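Local coordinates for protein extracellular ligand-binding receptor (Sphaerobacter thermophilus, PDB 4ZPJ) that probably binds a small-molecule solute outside the cell and delivers it to an ABC transporter, as other members of the leucine-binding protein family do, at residues A[310-315]-A[331-336]; A[400-403]-A[407-410]. All coordinates share one frame; numbering follows the deposited sequence.

Interaction 1 (A[310-315]-A[331-336]); sequences TAYNDT and GILPGL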
# COMPACT_ATOMS: atom_id res chain seq x y z
N THR A 310 -8.35 6.68 -2.43
CA THR A 310 -9.73 6.55 -1.97
C THR A 310 -10.59 6.63 -3.21
O THR A 310 -10.31 7.43 -4.09
CB THR A 310 -10.12 7.73 -1.04
OG1 THR A 310 -11.51 7.74 -0.81
CG2 THR A 310 -9.67 9.14 -1.65
N ALA A 311 -11.66 5.80 -3.23
CA ALA A 311 -12.69 5.79 -4.23
C ALA A 311 -13.45 7.13 -4.41
O ALA A 311 -14.12 7.37 -5.46
CB ALA A 311 -13.62 4.64 -3.93
N TYR A 312 -13.33 8.03 -3.43
CA TYR A 312 -13.96 9.36 -3.55
C TYR A 312 -13.06 10.42 -4.16
O TYR A 312 -13.37 11.60 -4.08
CB TYR A 312 -14.53 9.83 -2.20
CG TYR A 312 -15.64 8.87 -1.75
CD1 TYR A 312 -17.00 9.06 -2.15
CD2 TYR A 312 -15.32 7.71 -1.08
CE1 TYR A 312 -17.98 8.12 -1.80
CE2 TYR A 312 -16.29 6.79 -0.72
CZ TYR A 312 -17.61 6.98 -1.09
OH TYR A 312 -18.49 6.01 -0.72
N ASN A 313 -11.96 10.01 -4.81
CA ASN A 313 -11.07 10.98 -5.38
C ASN A 313 -11.82 11.62 -6.55
O ASN A 313 -12.53 10.93 -7.29
CB ASN A 313 -9.77 10.34 -5.81
CG ASN A 313 -8.69 11.33 -6.13
OD1 ASN A 313 -8.72 12.48 -5.69
ND2 ASN A 313 -7.73 10.90 -6.92
N ASP A 314 -11.69 12.94 -6.71
CA ASP A 314 -12.60 13.65 -7.61
C ASP A 314 -11.91 13.88 -8.93
O ASP A 314 -11.87 15.00 -9.43
CB ASP A 314 -13.12 14.99 -6.98
CG ASP A 314 -11.99 16.02 -6.62
OD1 ASP A 314 -10.82 15.56 -6.46
OD2 ASP A 314 -12.28 17.27 -6.41
N THR A 315 -11.36 12.83 -9.52
CA THR A 315 -10.68 12.95 -10.80
C THR A 315 -11.29 12.00 -11.74
O THR A 315 -11.82 10.96 -11.30
CB THR A 315 -9.19 12.60 -10.71
OG1 THR A 315 -9.01 11.21 -10.39
CG2 THR A 315 -8.46 13.54 -9.67
N GLY A 331 -21.27 -3.41 -7.12
CA GLY A 331 -21.36 -2.12 -6.39
C GLY A 331 -20.31 -1.89 -5.29
O GLY A 331 -20.27 -0.81 -4.70
N ILE A 332 -19.45 -2.89 -5.01
CA ILE A 332 -18.46 -2.74 -3.97
C ILE A 332 -17.34 -1.79 -4.44
O ILE A 332 -16.88 -1.82 -5.59
CB ILE A 332 -17.91 -4.10 -3.51
CG1 ILE A 332 -19.05 -4.96 -2.91
CG2 ILE A 332 -16.84 -3.90 -2.44
CD1 ILE A 332 -18.69 -6.42 -2.82
N LEU A 333 -16.92 -0.91 -3.54
CA LEU A 333 -15.95 0.13 -3.89
C LEU A 333 -14.54 -0.46 -3.72
O LEU A 333 -14.31 -1.23 -2.82
CB LEU A 333 -16.15 1.38 -2.98
CG LEU A 333 -17.39 2.26 -3.19
CD1 LEU A 333 -17.40 3.52 -2.35
CD2 LEU A 333 -17.53 2.71 -4.62
N PRO A 334 -13.61 -0.10 -4.61
CA PRO A 334 -12.23 -0.52 -4.44
C PRO A 334 -11.53 0.22 -3.33
O PRO A 334 -11.80 1.40 -3.11
CB PRO A 334 -11.59 -0.15 -5.77
CG PRO A 334 -12.33 1.05 -6.19
CD PRO A 334 -13.75 0.83 -5.74
N GLY A 335 -10.65 -0.49 -2.64
CA GLY A 335 -9.80 0.11 -1.66
C GLY A 335 -8.34 0.06 -2.04
O GLY A 335 -7.99 0.04 -3.22
N LEU A 336 -7.50 0.01 -1.00
CA LEU A 336 -6.08 0.23 -1.14
C LEU A 336 -5.38 -0.86 -1.91
O LEU A 336 -4.55 -0.60 -2.80
CB LEU A 336 -5.47 0.28 0.27
CG LEU A 336 -4.92 1.64 0.63
CD1 LEU A 336 -5.04 1.93 2.11
CD2 LEU A 336 -3.47 1.60 0.16
O HOH W 1 -11.50 3.68 -1.41

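Interaction 2 (A[400-403]-A[407-410]); sequences EQLD and YANI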
# COMPACT_ATOMS: atom_id res chain seq x y z
N GLU A 400 -15.50 11.13 6.44
CA GLU A 400 -16.76 11.86 6.53
C GLU A 400 -17.89 10.87 6.36
O GLU A 400 -17.68 9.70 6.01
CB GLU A 400 -16.85 12.96 5.50
CG GLU A 400 -15.68 13.91 5.61
CD GLU A 400 -15.85 15.11 4.71
OE1 GLU A 400 -16.94 15.24 4.09
OE2 GLU A 400 -14.89 15.91 4.64
N GLN A 401 -19.07 11.33 6.76
CA GLN A 401 -20.31 10.58 6.57
C GLN A 401 -21.16 11.29 5.52
O GLN A 401 -21.44 12.47 5.65
CB GLN A 401 -21.11 10.51 7.85
CG GLN A 401 -22.25 9.50 7.71
CD GLN A 401 -22.88 9.12 9.06
OE1 GLN A 401 -23.01 9.95 9.96
NE2 GLN A 401 -23.27 7.84 9.18
N LEU A 402 -21.57 10.53 4.51
CA LEU A 402 -22.44 10.97 3.46
C LEU A 402 -23.93 10.97 3.88
O LEU A 402 -24.33 10.43 4.92
CB LEU A 402 -22.25 10.10 2.24
CG LEU A 402 -20.83 9.95 1.74
CD1 LEU A 402 -20.80 9.29 0.38
CD2 LEU A 402 -20.15 11.29 1.64
N ASP A 403 -24.75 11.63 3.06
CA ASP A 403 -26.13 11.86 3.44
C ASP A 403 -26.93 10.53 3.49
O ASP A 403 -27.96 10.50 4.12
CB ASP A 403 -26.79 12.90 2.51
CG ASP A 403 -26.95 12.42 1.08
OD1 ASP A 403 -26.31 11.43 0.73
OD2 ASP A 403 -27.74 13.02 0.29
N TYR A 407 -19.82 5.97 5.09
CA TYR A 407 -18.57 6.56 5.55
C TYR A 407 -17.58 6.61 4.43
O TYR A 407 -17.46 5.68 3.71
CB TYR A 407 -18.00 5.75 6.72
CG TYR A 407 -18.85 5.90 7.94
CD1 TYR A 407 -18.79 7.06 8.69
CD2 TYR A 407 -19.74 4.90 8.34
CE1 TYR A 407 -19.55 7.22 9.82
CE2 TYR A 407 -20.54 5.04 9.49
CZ TYR A 407 -20.43 6.21 10.22
OH TYR A 407 -21.19 6.43 11.35
N ALA A 408 -16.89 7.73 4.26
CA ALA A 408 -16.11 7.96 3.04
C ALA A 408 -14.81 8.61 3.42
O ALA A 408 -14.83 9.53 4.20
CB ALA A 408 -16.89 8.93 2.11
N ASN A 409 -13.70 8.22 2.82
CA ASN A 409 -12.47 9.03 2.90
C ASN A 409 -12.43 10.12 1.84
O ASN A 409 -12.33 9.82 0.65
CB ASN A 409 -11.25 8.15 2.73
CG ASN A 409 -10.94 7.38 3.98
OD1 ASN A 409 -10.54 7.96 5.00
ND2 ASN A 409 -11.11 6.10 3.93
N ILE A 410 -12.53 11.37 2.28
CA ILE A 410 -12.64 12.50 1.38
C ILE A 410 -11.28 13.19 1.26
O ILE A 410 -10.57 13.42 2.27
CB ILE A 410 -13.74 13.47 1.85
CG1 ILE A 410 -15.08 12.74 1.94
CG2 ILE A 410 -13.83 14.71 0.94
CD1 ILE A 410 -15.70 12.29 0.63

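Interaction 1 (A[310-315]-A[331-336])
Ala311 and Leu333 meet through their first side-chain carbons, Ala311 CB lying 4.2 Å from Leu333 CB. The same methyl group also reaches the next residue along, 4.2 Å from CD of the Pro334 ring and 3.8 Å from the Pro334 carbonyl oxygen. Alongside this, Leu333 sends one branch to Tyr312: its CD1 comes within 3.2 Å of Tyr312 OH and 3.7 Å of Tyr312 CZ. The two side chains cross at about a right angle, and the methyl arrives obliquely at the hydroxyl end of the ring. Tyr312 gets there because its CG stands beside its own backbone N, anti to the carbonyl carbon (chi1 -64°), which swings the phenol end back to Leu333 although its CB does not head that way.

No direct hydrogen bond joins the two loops; one water does the job instead. It accepts from Ala311 N at 2.8 Å and donates to Pro334 O at 2.9 Å, so a backbone donor and a backbone acceptor are satisfied by a single molecule.

Behind these contacts, residues 310-313 form a type I beta turn closed by Asn313 N to Thr310 O. Thr310 OG1 adds an ST turn, accepting from Tyr312 N at 3.2 Å in a nearly straight bond (168°), and it also lies in plane at the edge of the Tyr312 ring. The turn therefore fixes where Ala311 and Tyr312 start from.

The two loops flank helix 316-328, one entering it from strand 304-307 and the other leaving it for helix 336-354. Pro334 packs on Phe321 and Phe325 of helix 316-328 and Leu333 on Val322, while Tyr312 turns to strand 407-418, where it touches Ala408 and Ile410.

Interaction 2 (A[400-403]-A[407-410])
Glu400 and Ala408 are tied by two backbone hydrogen bonds that make them an antiparallel hydrogen-bonded pair of a beta hairpin. Glu400 N donates to Ala408 O at 2.8 Å, and Ala408 N returns the bond to Glu400 O, also at 2.8 Å. Tyr407 CA adds a CA-H...O contact to that same Glu400 oxygen at 3.3 Å, giving the carbonyl a second, weaker partner.

The next pair, Gln401 with Tyr407, is non-hydrogen-bonded, and its side chains share one face of the sheet. Gln401 runs out extended, and its amide comes obliquely against the phenol end of Tyr407, the two planes only 18° apart: Gln401 NE2 is 3.4 Å from Tyr407 CZ. It is also close to Tyr407 OH, but the angle is too poor for a hydrogen bond, and the amide nitrogen donates instead to the carbonyl of Gly405 in the turn. An alanine in place of Tyr407 would probably leave the Gln401 amide and its aliphatic stem without the ring they lie against, opening a gap on this face.

Van der Waals contacts gather on the face of Glu400 and Ala408. Leu402 brings CD2 to 4.1 Å from Ala408 CB. With CG1 beside its own backbone N (chi1 -58°), Ile410 turns this branch to Glu400, which it crosses at about a right angle; Ile410 CG1 comes nearest the carboxylate carbon, 3.7 Å from Glu400 CD, with Glu400 CB and CG also near.

The Glu400 carboxylate itself, carbon and oxygens alike, thus rests on Ile410, while its OE2 makes a salt bridge to Arg398 on the same strand. Backbone bonding sets the register of strands 390-401 and 407-418, and the side chains rest on van der Waals contact, leaving Glu400 and Gln401 to find their strong polar partners within their own strand and turn.

Interactions 1 and 2 lie with their centres 12 Å apart on the same side of the chain's centre, and they touch directly. Tyr312 is the shared piece: its CE2 packs 3.6 Å from Ala408 CB, and its CE1 lies 3.8 Å from Leu402 CD1, so its ring joins the loop at 310-315 to the hairpin. Beside it, Thr310 OG1 probably hydrogen-bonds to Asn409 O at 2.7 Å. In interaction 1 the Pro334 side chain is about 10 Å from a bound zinc ion and about 10 Å from the side chain of Glu320, which with Glu317 forms a zinc site. Neither contact includes a zinc-binding residue.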